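Local coordinates for DNA polymerase (Bacillus phage phi29, PDB 2PYL), which replicates viral DNA from a protein primer by strand displacement with high processivity and fidelity, and proofreads through a 3'-5' exonuclease domain, at residues V247-S252 / A484-F489; H287-F292 / I323-L328; K555-Q560 / V568-T573. The protein carries 2 engineered substitutions. All coordinates share one frame; numbering follows the deposited sequence. Where two conformers were deposited one is given.

Following the chain from its N terminus, the exonuclease region comes first, and strand 245-250 of the polymerization region then opens contact 1. Before that contact closes at strand 483-489, the chain makes contact 2, in which strand 283-294 pairs with strand 324-329; this smaller loop therefore lies wholly within the large loop of contact 1. Contact 3 follows in series, a short-range hairpin near the C terminus that joins 555-560 to 568-573. Contact 1 belongs to the palm sheet with the catalytic magnesium, contact 2 to a separate curved sheet, and contact 3 to the thumb hairpin, which lies along the DNA. None touches another; contacts 1 and 2 have centres about 34 Å apart.

Contact 1. Residues V247-S252 / A484-F489; sequences VFDVNS and AHESTF. With MG (magnesium ion), chain E.
In the antiparallel palm sheet of this family-B polymerase, Val-247 faces both Glu-486 and Ser-487, forming a classic beta bulge beside the catalytic magnesium site. Val-247 N donates to Ser-487 O at 3.0 Å, while Val-247 O accepts from Glu-486 N at 2.8 Å. Beyond the bulge, shifted by one residue, Asp-249 and Ala-484 make a hydrogen-bonded pair, with Asp-249 N 2.7 Å from Ala-484 O.

Glu-486 runs out in an extended chain (chi2 175°) alongside Asp-249. Their carboxylates stack with planes 22° apart, Asp-249 OD1 lying 3.9 Å from Glu-486 OE1. Two waters span the pair: one joins Asp-249 OD1 to Glu-486 OE1, the other Asp-249 OD2 to the same OE1. Asp-249 OD2 also binds the magnesium ion at 2.3 Å. Through the waters Glu-486 is linked to this metal ligand, its own oxygens lying too far from the ion to bind it. On the opposite face, CE2 of the Phe-248 ring rests 3.7 Å from His-485 CB, and the two rings meet obliquely.

Strand 483-489 lies at one end of the five-stranded palm sheet, though at Thr-488 its backbone bonds on to Tyr-505 of strand 499-508. On its inner side, strand 245-250 pairs in turn with strand 459-463, next to which Asp-458 shares the magnesium with Asp-249. Gln-502 and Ile-504 of strand 499-508 pack on Val-247 and Ser-487 respectively.

Contact 2. Residues H287-F292 / I323-L328; sequences HIRCEF and IADLWL
His-287 lies over Trp-327 in an offset stack, its ring centroid 4.0 Å from that of the indole five-membered ring and the planes only 14° apart. The two form a non-hydrogen-bonded pair between antiparallel strands 283-294 and 324-329, in TPR1 of the polymerization region, an insertion of protein-primed family-B polymerases. Setting CG anti to the backbone N (chi1 -179°) lays the imidazole along the indole, while His-287 CB sits directly above the indole six-membered ring, 3.5 Å from its centroid, in a CH-pi contact. The imidazole edge is used as well: His-287 NE2 donates to Asp-325 OD1 at 2.7 Å, with the oxygen nearly in the ring plane and met on its anti side.

Arg-289 takes the other oxygen of the same carboxylate. Bent at chi3 (80°), it presents its guanidinium side-on, and two of its nitrogens converge on one oxygen in a salt bridge: NE lies 2.8 Å from Asp-325 OD2, approaching from above the carboxylate plane, and NH2 lies 3.1 Å from that OD2, nearly in line with its C-O bond. Ile-323 covers a face of the guanidinium, its CG2 3.7 Å from Arg-289 CZ and over the centre of the group.

The other face of this strand pair is apolar, with Ile-288 CG2 3.8 Å from Leu-326 CB and the edge of the Phe-292 ring against Ala-324. Helix 330-339 packs on that side through Leu-333 and Met-336, strand 340-356 pairs with strand 283-294 along its far edge, and Tyr-224 meets the Trp-327 ring.

Contact 3. Residues K555-Q560 / V568-T573; sequences KPKPVQ and VDDTFT. With nucleotides of chain B.
Lys-555 and Asp-570 pair across the C-terminal beta hairpin, a two-stranded antiparallel element of the thumb whose second strand belongs to a region used for binding DNA and the terminal protein. They exchange two backbone hydrogen bonds, the shorter from Asp-570 N to Lys-555 O at 2.6 Å, and Lys-557 and Val-568 form a second such pair. Lys-555 CB is packed 3.3 Å from Asp-570 O.

From there the Lys-555 side chain stays extended, CG being anti to the backbone N (chi1 -173°), and brings NZ to the edge of the Phe-572 ring, 4.1 Å from CD1. The ammonium group is held there by a hydrogen bond to Gly-532 O. Lys-557 lays its CG 4.0 Å from Asp-570 CB, an aliphatic contact; the charged ends of the two side chains do not meet. Farther along, Val-559 CG2 meets Val-568 CG2 at 3.9 Å, a small apolar patch.

Outward from the hairpin, the second strand rides on the backbone of DNA chain B. Asp-570 OD2 approaches the sugar of DC10, and Phe-572 CE1 lies 3.7 Å from C5' of DG9. Neither contact involves a base, as suits a polymerase that must hold DNA of any sequence. At the end of the strand Thr-573 takes hold of the linkage between the two nucleotides: its N donates to O3' of DG9 at 3.2 Å, and its OG1, which also bonds Ser-551 OG, donates to OP1 of DC10 in a short bond of 2.5 Å.

Contact 1. Residues V247-S252 / A484-F489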
loop_
_atom_site.group_PDB
_atom_site.type_symbol
_atom_site.label_atom_id
_atom_site.label_comp_id
_atom_site.label_asym_id
_atom_site.label_seq_id
_atom_site.Cartn_x
_atom_site.Cartn_y
_atom_site.Cartn_z
ATOM N N VAL C 247 12.487 -15.877 13.141
ATOM C CA VAL C 247 11.677 -14.688 12.917
ATOM C C VAL C 247 10.381 -14.804 13.695
ATOM O O VAL C 247 9.692 -15.830 13.638
ATOM C CB VAL C 247 11.352 -14.481 11.416
ATOM C CG1 VAL C 247 10.573 -13.161 11.209
ATOM C CG2 VAL C 247 12.650 -14.512 10.600
ATOM N N PHE C 248 10.085 -13.754 14.450
ATOM C CA PHE C 248 8.818 -13.619 15.135
ATOM C C PHE C 248 8.025 -12.532 14.441
ATOM O O PHE C 248 8.565 -11.478 14.114
ATOM C CB PHE C 248 9.010 -13.269 16.605
ATOM C CG PHE C 248 9.545 -14.406 17.437
ATOM C CD1 PHE C 248 10.914 -14.614 17.558
ATOM C CD2 PHE C 248 8.682 -15.265 18.101
ATOM C CE1 PHE C 248 11.410 -15.660 18.321
ATOM C CE2 PHE C 248 9.179 -16.314 18.870
ATOM C CZ PHE C 248 10.548 -16.506 18.973
ATOM N N ASP C 249 6.743 -12.791 14.233
ATOM C CA ASP C 249 5.873 -11.905 13.466
ATOM C C ASP C 249 4.582 -11.672 14.227
ATOM O O ASP C 249 3.881 -12.629 14.534
ATOM C CB ASP C 249 5.521 -12.571 12.126
ATOM C CG ASP C 249 5.552 -11.608 10.970
ATOM O OD1 ASP C 249 6.637 -11.048 10.750
ATOM O OD2 ASP C 249 4.534 -11.422 10.260
ATOM N N VAL C 250 4.249 -10.413 14.505
ATOM C CA VAL C 250 2.990 -10.119 15.192
ATOM C C VAL C 250 1.775 -10.486 14.329
ATOM O O VAL C 250 1.758 -10.251 13.119
ATOM C CB VAL C 250 2.880 -8.654 15.659
ATOM C CG1 VAL C 250 1.578 -8.446 16.433
ATOM C CG2 VAL C 250 4.052 -8.274 16.551
ATOM N N ASN C 251 0.771 -11.091 14.957
ATOM C CA ASN C 251 -0.471 -11.431 14.273
ATOM C C ASN C 251 -1.282 -10.151 14.123
ATOM O O ASN C 251 -1.880 -9.670 15.090
ATOM C CB ASN C 251 -1.255 -12.510 15.041
ATOM C CG ASN C 251 -0.435 -13.785 15.281
ATOM O OD1 ASN C 251 0.181 -14.322 14.366
ATOM N ND2 ASN C 251 -0.413 -14.256 16.525
ATOM N N SER C 252 -1.244 -9.587 12.911
ATOM C CA SER C 252 -1.955 -8.351 12.538
ATOM C C SER C 252 -1.699 -7.184 13.496
ATOM O O SER C 252 -2.556 -6.826 14.289
ATOM C CB SER C 252 -3.460 -8.619 12.402
ATOM O OG SER C 252 -3.704 -9.580 11.393
ATOM N N ALA C 484 4.006 -14.530 16.609
ATOM C CA ALA C 484 4.099 -15.871 16.064
ATOM C C ALA C 484 5.561 -16.127 15.756
ATOM O O ALA C 484 6.204 -15.305 15.111
ATOM C CB ALA C 484 3.267 -15.981 14.783
ATOM N N HIS C 485 6.095 -17.248 16.234
ATOM C CA HIS C 485 7.338 -17.784 15.684
ATOM C C HIS C 485 7.011 -18.245 14.261
ATOM O O HIS C 485 6.406 -19.304 14.053
ATOM C CB HIS C 485 7.872 -18.936 16.547
ATOM C CG HIS C 485 9.105 -19.589 16.002
ATOM N ND1 HIS C 485 9.460 -20.881 16.318
ATOM C CD2 HIS C 485 10.063 -19.131 15.161
ATOM C CE1 HIS C 485 10.587 -21.189 15.702
ATOM N NE2 HIS C 485 10.972 -20.147 14.990
ATOM N N GLU C 486 7.386 -17.430 13.280
ATOM C CA GLU C 486 6.950 -17.662 11.908
ATOM C C GLU C 486 7.857 -18.642 11.184
ATOM O O GLU C 486 7.374 -19.547 10.497
ATOM C CB GLU C 486 6.896 -16.362 11.117
ATOM C CG GLU C 486 6.358 -16.584 9.700
ATOM C CD GLU C 486 6.166 -15.299 8.923
ATOM O OE1 GLU C 486 7.117 -14.472 8.883
ATOM O OE2 GLU C 486 5.060 -15.134 8.348
ATOM N N SER C 487 9.166 -18.444 11.314
ATOM C CA SER C 487 10.117 -19.312 10.660
ATOM C C SER C 487 11.437 -19.419 11.407
ATOM O O SER C 487 11.707 -18.665 12.329
ATOM C CB SER C 487 10.350 -18.856 9.214
ATOM O OG SER C 487 10.857 -17.547 9.151
ATOM N N THR C 488 12.232 -20.401 10.988
ATOM C CA THR C 488 13.596 -20.586 11.446
ATOM C C THR C 488 14.461 -20.752 10.194
ATOM O O THR C 488 14.078 -21.450 9.261
ATOM C CB THR C 488 13.704 -21.829 12.370
ATOM O OG1 THR C 488 12.870 -21.639 13.518
ATOM C CG2 THR C 488 15.135 -22.072 12.835
ATOM N N PHE C 489 15.603 -20.072 10.161
ATOM C CA PHE C 489 16.515 -20.174 9.028
ATOM C C PHE C 489 17.825 -20.877 9.405
ATOM O O PHE C 489 18.232 -20.881 10.563
ATOM C CB PHE C 489 16.752 -18.814 8.340
ATOM C CG PHE C 489 17.293 -17.718 9.246
ATOM C CD1 PHE C 489 18.657 -17.628 9.528
ATOM C CD2 PHE C 489 16.440 -16.750 9.766
ATOM C CE1 PHE C 489 19.153 -16.614 10.346
ATOM C CE2 PHE C 489 16.930 -15.724 10.582
ATOM C CZ PHE C 489 18.291 -15.661 10.867
HETATM MG MG MG E . 4.501 -9.609 8.870
HETATM O O HOH W 1 7.948 -11.588 8.562
HETATM O O HOH W 2 5.859 -12.260 7.527
HETATM O O HOH W 3 3.533 -11.219 7.691
#

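Contact 2. Residues H287-F292 / I323-L328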
loop_
_atom_site.group_PDB
_atom_site.type_symbol
_atom_site.label_atom_id
_atom_site.label_comp_id
_atom_site.label_asym_id
_atom_site.label_seq_id
_atom_site.Cartn_x
_atom_site.Cartn_y
_atom_site.Cartn_z
ATOM N N HIS C 287 5.069 18.705 21.731
ATOM C CA HIS C 287 6.166 19.330 21.016
ATOM C C HIS C 287 7.309 19.586 22.000
ATOM O O HIS C 287 7.143 20.304 22.995
ATOM C CB HIS C 287 5.708 20.636 20.368
ATOM C CG HIS C 287 6.779 21.332 19.587
ATOM N ND1 HIS C 287 6.650 22.629 19.142
ATOM C CD2 HIS C 287 8.000 20.910 19.175
ATOM C CE1 HIS C 287 7.744 22.973 18.484
ATOM N NE2 HIS C 287 8.578 21.946 18.487
ATOM N N ILE C 288 8.465 19.003 21.709
ATOM C CA ILE C 288 9.633 19.062 22.591
ATOM C C ILE C 288 10.874 19.473 21.796
ATOM O O ILE C 288 11.040 19.046 20.658
ATOM C CB ILE C 288 9.846 17.672 23.311
ATOM C CG1 ILE C 288 10.936 17.740 24.376
ATOM C CG2 ILE C 288 10.188 16.564 22.312
ATOM C CD1 ILE C 288 10.905 16.563 25.350
ATOM N N ARG C 289 11.709 20.340 22.380
ATOM C CA ARG C 289 13.073 20.568 21.876
ATOM C C ARG C 289 14.091 19.959 22.837
ATOM O O ARG C 289 13.977 20.114 24.050
ATOM C CB ARG C 289 13.397 22.048 21.716
ATOM C CG ARG C 289 12.351 22.880 21.019
ATOM C CD ARG C 289 12.955 24.228 20.637
ATOM N NE ARG C 289 13.746 24.089 19.423
ATOM C CZ ARG C 289 14.864 24.738 19.136
ATOM N NH1 ARG C 289 15.398 25.614 19.987
ATOM N NH2 ARG C 289 15.467 24.496 17.977
ATOM N N CYS C 290 15.093 19.274 22.301
ATOM C CA CYS C 290 16.117 18.660 23.154
ATOM C C CYS C 290 17.326 18.132 22.383
ATOM O O CYS C 290 17.311 17.993 21.160
ATOM C CB CYS C 290 15.517 17.509 23.984
ATOM S SG CYS C 290 15.166 16.031 23.010
ATOM N N GLU C 291 18.378 17.847 23.136
ATOM C CA GLU C 291 19.473 17.022 22.666
ATOM C C GLU C 291 19.379 15.672 23.378
ATOM O O GLU C 291 18.753 15.558 24.433
ATOM C CB GLU C 291 20.812 17.709 22.918
ATOM C CG GLU C 291 20.880 19.080 22.278
ATOM C CD GLU C 291 22.184 19.783 22.545
ATOM O OE1 GLU C 291 22.209 20.726 23.370
ATOM O OE2 GLU C 291 23.189 19.398 21.931
ATOM N N PHE C 292 19.972 14.644 22.778
ATOM C CA PHE C 292 19.849 13.277 23.284
ATOM C C PHE C 292 21.094 12.437 22.983
ATOM O O PHE C 292 21.754 12.634 21.968
ATOM C CB PHE C 292 18.584 12.596 22.726
ATOM C CG PHE C 292 18.534 12.539 21.218
ATOM C CD1 PHE C 292 19.238 11.554 20.515
ATOM C CD2 PHE C 292 17.785 13.483 20.495
ATOM C CE1 PHE C 292 19.210 11.518 19.121
ATOM C CE2 PHE C 292 17.744 13.445 19.111
ATOM C CZ PHE C 292 18.459 12.469 18.414
ATOM N N ILE C 323 20.129 20.846 18.234
ATOM C CA ILE C 323 18.875 20.758 18.987
ATOM C C ILE C 323 17.810 20.142 18.092
ATOM O O ILE C 323 17.541 20.648 17.003
ATOM C CB ILE C 323 18.374 22.173 19.471
ATOM C CG1 ILE C 323 19.455 22.904 20.268
ATOM C CG2 ILE C 323 17.121 22.055 20.331
ATOM C CD1 ILE C 323 19.178 24.434 20.453
ATOM N N ALA C 324 17.202 19.052 18.546
ATOM C CA ALA C 324 16.142 18.391 17.802
ATOM C C ALA C 324 14.790 18.956 18.218
ATOM O O ALA C 324 14.511 19.095 19.397
ATOM C CB ALA C 324 16.192 16.881 18.017
ATOM N N ASP C 325 13.983 19.322 17.224
ATOM C CA ASP C 325 12.564 19.636 17.387
ATOM C C ASP C 325 11.762 18.373 17.091
ATOM O O ASP C 325 11.815 17.864 15.983
ATOM C CB ASP C 325 12.133 20.704 16.375
ATOM C CG ASP C 325 12.072 22.085 16.964
ATOM O OD1 ASP C 325 10.963 22.505 17.352
ATOM O OD2 ASP C 325 13.122 22.755 17.019
ATOM N N LEU C 326 11.006 17.879 18.063
ATOM C CA LEU C 326 10.266 16.630 17.898
ATOM C C LEU C 326 8.819 16.765 18.355
ATOM O O LEU C 326 8.529 17.385 19.375
ATOM C CB LEU C 326 10.931 15.505 18.687
ATOM C CG LEU C 326 12.417 15.252 18.448
ATOM C CD1 LEU C 326 12.953 14.262 19.476
ATOM C CD2 LEU C 326 12.644 14.751 17.045
ATOM N N TRP C 327 7.916 16.184 17.580
ATOM C CA TRP C 327 6.514 16.092 17.958
ATOM C C TRP C 327 6.206 14.639 18.259
ATOM O O TRP C 327 6.397 13.799 17.418
ATOM C CB TRP C 327 5.630 16.617 16.836
ATOM C CG TRP C 327 5.767 18.091 16.628
ATOM C CD1 TRP C 327 6.818 18.748 16.040
ATOM C CD2 TRP C 327 4.813 19.097 16.989
ATOM N NE1 TRP C 327 6.565 20.100 16.018
ATOM C CE2 TRP C 327 5.345 20.338 16.597
ATOM C CE3 TRP C 327 3.559 19.067 17.620
ATOM C CZ2 TRP C 327 4.661 21.552 16.807
ATOM C CZ3 TRP C 327 2.877 20.279 17.832
ATOM C CH2 TRP C 327 3.432 21.501 17.422
ATOM N N LEU C 328 5.740 14.354 19.465
ATOM C CA LEU C 328 5.726 12.989 19.978
ATOM C C LEU C 328 4.461 12.676 20.746
ATOM O O LEU C 328 4.069 13.438 21.621
ATOM C CB LEU C 328 6.902 12.764 20.959
ATOM C CG LEU C 328 8.333 12.838 20.440
ATOM C CD1 LEU C 328 9.305 12.751 21.622
ATOM C CD2 LEU C 328 8.596 11.749 19.394
#

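Contact 3. Residues K555-Q560 / V568-T573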
loop_
_atom_site.group_PDB
_atom_site.type_symbol
_atom_site.label_atom_id
_atom_site.label_comp_id
_atom_site.label_asym_id
_atom_site.label_seq_id
_atom_site.Cartn_x
_atom_site.Cartn_y
_atom_site.Cartn_z
ATOM N N LYS C 555 14.560 -4.815 -14.821
ATOM C CA LYS C 555 13.467 -4.136 -14.118
ATOM C C LYS C 555 12.572 -3.405 -15.126
ATOM O O LYS C 555 13.025 -2.479 -15.794
ATOM C CB LYS C 555 14.002 -3.161 -13.062
ATOM C CG LYS C 555 12.905 -2.547 -12.188
ATOM C CD LYS C 555 13.485 -1.729 -11.049
ATOM C CE LYS C 555 12.397 -1.187 -10.136
ATOM N NZ LYS C 555 12.920 -0.611 -8.848
ATOM N N PRO C 556 11.307 -3.844 -15.259
ATOM C CA PRO C 556 10.401 -3.182 -16.180
ATOM C C PRO C 556 10.080 -1.781 -15.701
ATOM O O PRO C 556 9.766 -1.599 -14.515
ATOM C CB PRO C 556 9.131 -4.045 -16.115
ATOM C CG PRO C 556 9.554 -5.319 -15.494
ATOM C CD PRO C 556 10.649 -4.973 -14.579
ATOM N N LYS C 557 10.182 -0.803 -16.602
ATOM C CA LYS C 557 9.703 0.545 -16.312
ATOM C C LYS C 557 8.831 1.101 -17.441
ATOM O O LYS C 557 9.195 1.004 -18.623
ATOM C CB LYS C 557 10.857 1.498 -15.982
ATOM C CG LYS C 557 11.649 2.066 -17.155
ATOM C CD LYS C 557 12.429 3.302 -16.701
ATOM C CE LYS C 557 12.696 4.270 -17.840
ATOM N NZ LYS C 557 13.008 5.643 -17.314
ATOM N N PRO C 558 7.685 1.708 -17.071
ATOM C CA PRO C 558 6.770 2.278 -18.048
ATOM C C PRO C 558 7.241 3.642 -18.545
ATOM O O PRO C 558 7.356 4.579 -17.763
ATOM C CB PRO C 558 5.455 2.387 -17.279
ATOM C CG PRO C 558 5.842 2.545 -15.864
ATOM C CD PRO C 558 7.205 1.910 -15.688
ATOM N N VAL C 559 7.517 3.719 -19.844
ATOM C CA VAL C 559 7.998 4.917 -20.511
ATOM C C VAL C 559 6.854 5.501 -21.357
ATOM O O VAL C 559 6.285 4.809 -22.208
ATOM C CB VAL C 559 9.191 4.554 -21.429
ATOM C CG1 VAL C 559 9.760 5.786 -22.125
ATOM C CG2 VAL C 559 10.280 3.823 -20.626
ATOM N N GLN C 560 6.510 6.765 -21.111
ATOM C CA GLN C 560 5.553 7.485 -21.945
ATOM C C GLN C 560 6.186 7.786 -23.290
ATOM O O GLN C 560 7.204 8.478 -23.380
ATOM C CB GLN C 560 5.128 8.808 -21.297
ATOM C CG GLN C 560 4.382 8.678 -19.978
ATOM C CD GLN C 560 2.987 8.048 -20.087
ATOM O OE1 GLN C 560 2.475 7.539 -19.101
ATOM N NE2 GLN C 560 2.375 8.098 -21.258
ATOM N N VAL C 568 9.901 -0.838 -20.740
ATOM C CA VAL C 568 11.276 -1.057 -21.193
ATOM C C VAL C 568 12.124 -1.516 -19.997
ATOM O O VAL C 568 11.984 -0.986 -18.872
ATOM C CB VAL C 568 11.864 0.214 -21.837
ATOM C CG1 VAL C 568 13.215 -0.074 -22.447
ATOM C CG2 VAL C 568 10.915 0.756 -22.906
ATOM N N ASP C 569 12.978 -2.511 -20.229
ATOM C CA ASP C 569 13.823 -3.062 -19.167
ATOM C C ASP C 569 14.927 -2.081 -18.769
ATOM O O ASP C 569 15.741 -1.661 -19.598
ATOM C CB ASP C 569 14.426 -4.415 -19.565
ATOM C CG ASP C 569 13.445 -5.582 -19.402
ATOM O OD1 ASP C 569 12.591 -5.561 -18.491
ATOM O OD2 ASP C 569 13.545 -6.551 -20.182
ATOM N N ASP C 570 14.921 -1.735 -17.479
ATOM C CA ASP C 570 15.879 -0.833 -16.847
ATOM C C ASP C 570 16.735 -1.633 -15.842
ATOM O O ASP C 570 16.336 -2.710 -15.380
ATOM C CB ASP C 570 15.097 0.295 -16.142
ATOM C CG ASP C 570 16.004 1.349 -15.474
ATOM O OD1 ASP C 570 16.962 1.850 -16.126
ATOM O OD2 ASP C 570 15.732 1.684 -14.290
ATOM N N THR C 571 17.911 -1.098 -15.524
ATOM C CA THR C 571 18.836 -1.730 -14.586
ATOM C C THR C 571 18.390 -1.548 -13.130
ATOM O O THR C 571 17.813 -0.520 -12.772
ATOM C CB THR C 571 20.265 -1.160 -14.760
ATOM O OG1 THR C 571 20.616 -1.150 -16.151
ATOM C CG2 THR C 571 21.281 -1.996 -13.998
ATOM N N PHE C 572 18.651 -2.562 -12.310
ATOM C CA PHE C 572 18.500 -2.474 -10.856
ATOM C C PHE C 572 19.806 -2.925 -10.190
ATOM O O PHE C 572 20.237 -4.056 -10.383
ATOM C CB PHE C 572 17.350 -3.336 -10.343
ATOM C CG PHE C 572 17.259 -3.379 -8.831
ATOM C CD1 PHE C 572 16.431 -2.511 -8.150
ATOM C CD2 PHE C 572 18.034 -4.273 -8.094
ATOM C CE1 PHE C 572 16.368 -2.544 -6.780
ATOM C CE2 PHE C 572 17.968 -4.303 -6.724
ATOM C CZ PHE C 572 17.136 -3.443 -6.066
ATOM N N THR C 573 20.406 -2.040 -9.394
ATOM C CA THR C 573 21.697 -2.285 -8.745
ATOM C C THR C 573 21.631 -2.023 -7.246
ATOM O O THR C 573 21.127 -0.991 -6.808
ATOM C CB THR C 573 22.800 -1.375 -9.305
ATOM O OG1 THR C 573 22.712 -1.334 -10.734
ATOM C CG2 THR C 573 24.192 -1.874 -8.879
ATOM P P DC B 10 20.563 1.534 -10.273
ATOM O OP1 DC B 10 20.970 0.445 -11.184
ATOM O OP2 DC B 10 21.598 2.226 -9.485
ATOM O "O5'" DC B 10 19.764 2.667 -11.070
ATOM C "C5'" DC B 10 18.629 2.404 -11.890
ATOM C "C4'" DC B 10 18.162 3.658 -12.624
ATOM O "O4'" DC B 10 17.335 4.459 -11.741
ATOM C "C3'" DC B 10 19.258 4.600 -13.112
ATOM O "O3'" DC B 10 18.867 5.209 -14.317
ATOM C "C2'" DC B 10 19.338 5.634 -12.006
ATOM C "C1'" DC B 10 17.852 5.772 -11.691
ATOM N N1 DC B 10 17.520 6.367 -10.369
ATOM C C2 DC B 10 16.285 7.015 -10.218
ATOM O O2 DC B 10 15.503 7.094 -11.177
ATOM N N3 DC B 10 15.986 7.554 -9.016
ATOM C C4 DC B 10 16.836 7.474 -7.996
ATOM N N4 DC B 10 16.483 8.027 -6.831
ATOM C C5 DC B 10 18.093 6.815 -8.124
ATOM C C6 DC B 10 18.389 6.287 -9.315
ATOM P P DG B 9 19.661 1.248 -3.718
ATOM O OP1 DG B 9 20.733 0.245 -3.822
ATOM O OP2 DG B 9 19.979 2.564 -3.130
ATOM O "O5'" DG B 9 19.113 1.409 -5.193
ATOM C "C5'" DG B 9 18.496 0.301 -5.815
ATOM C "C4'" DG B 9 18.234 0.601 -7.265
ATOM O "O4'" DG B 9 17.004 1.366 -7.286
ATOM C "C3'" DG B 9 19.294 1.434 -7.989
ATOM O "O3'" DG B 9 19.438 0.969 -9.308
ATOM C "C2'" DG B 9 18.741 2.852 -7.948
ATOM C "C1'" DG B 9 17.243 2.607 -7.938
ATOM N N9 DG B 9 16.464 3.591 -7.204
ATOM C C8 DG B 9 16.655 4.010 -5.915
ATOM N N7 DG B 9 15.763 4.875 -5.529
ATOM C C5 DG B 9 14.929 5.036 -6.631
ATOM C C6 DG B 9 13.785 5.858 -6.846
ATOM O O6 DG B 9 13.233 6.651 -6.071
ATOM N N1 DG B 9 13.253 5.687 -8.124
ATOM C C2 DG B 9 13.754 4.846 -9.079
ATOM N N2 DG B 9 13.135 4.811 -10.264
ATOM N N3 DG B 9 14.817 4.088 -8.885
ATOM C C4 DG B 9 15.350 4.234 -7.661
#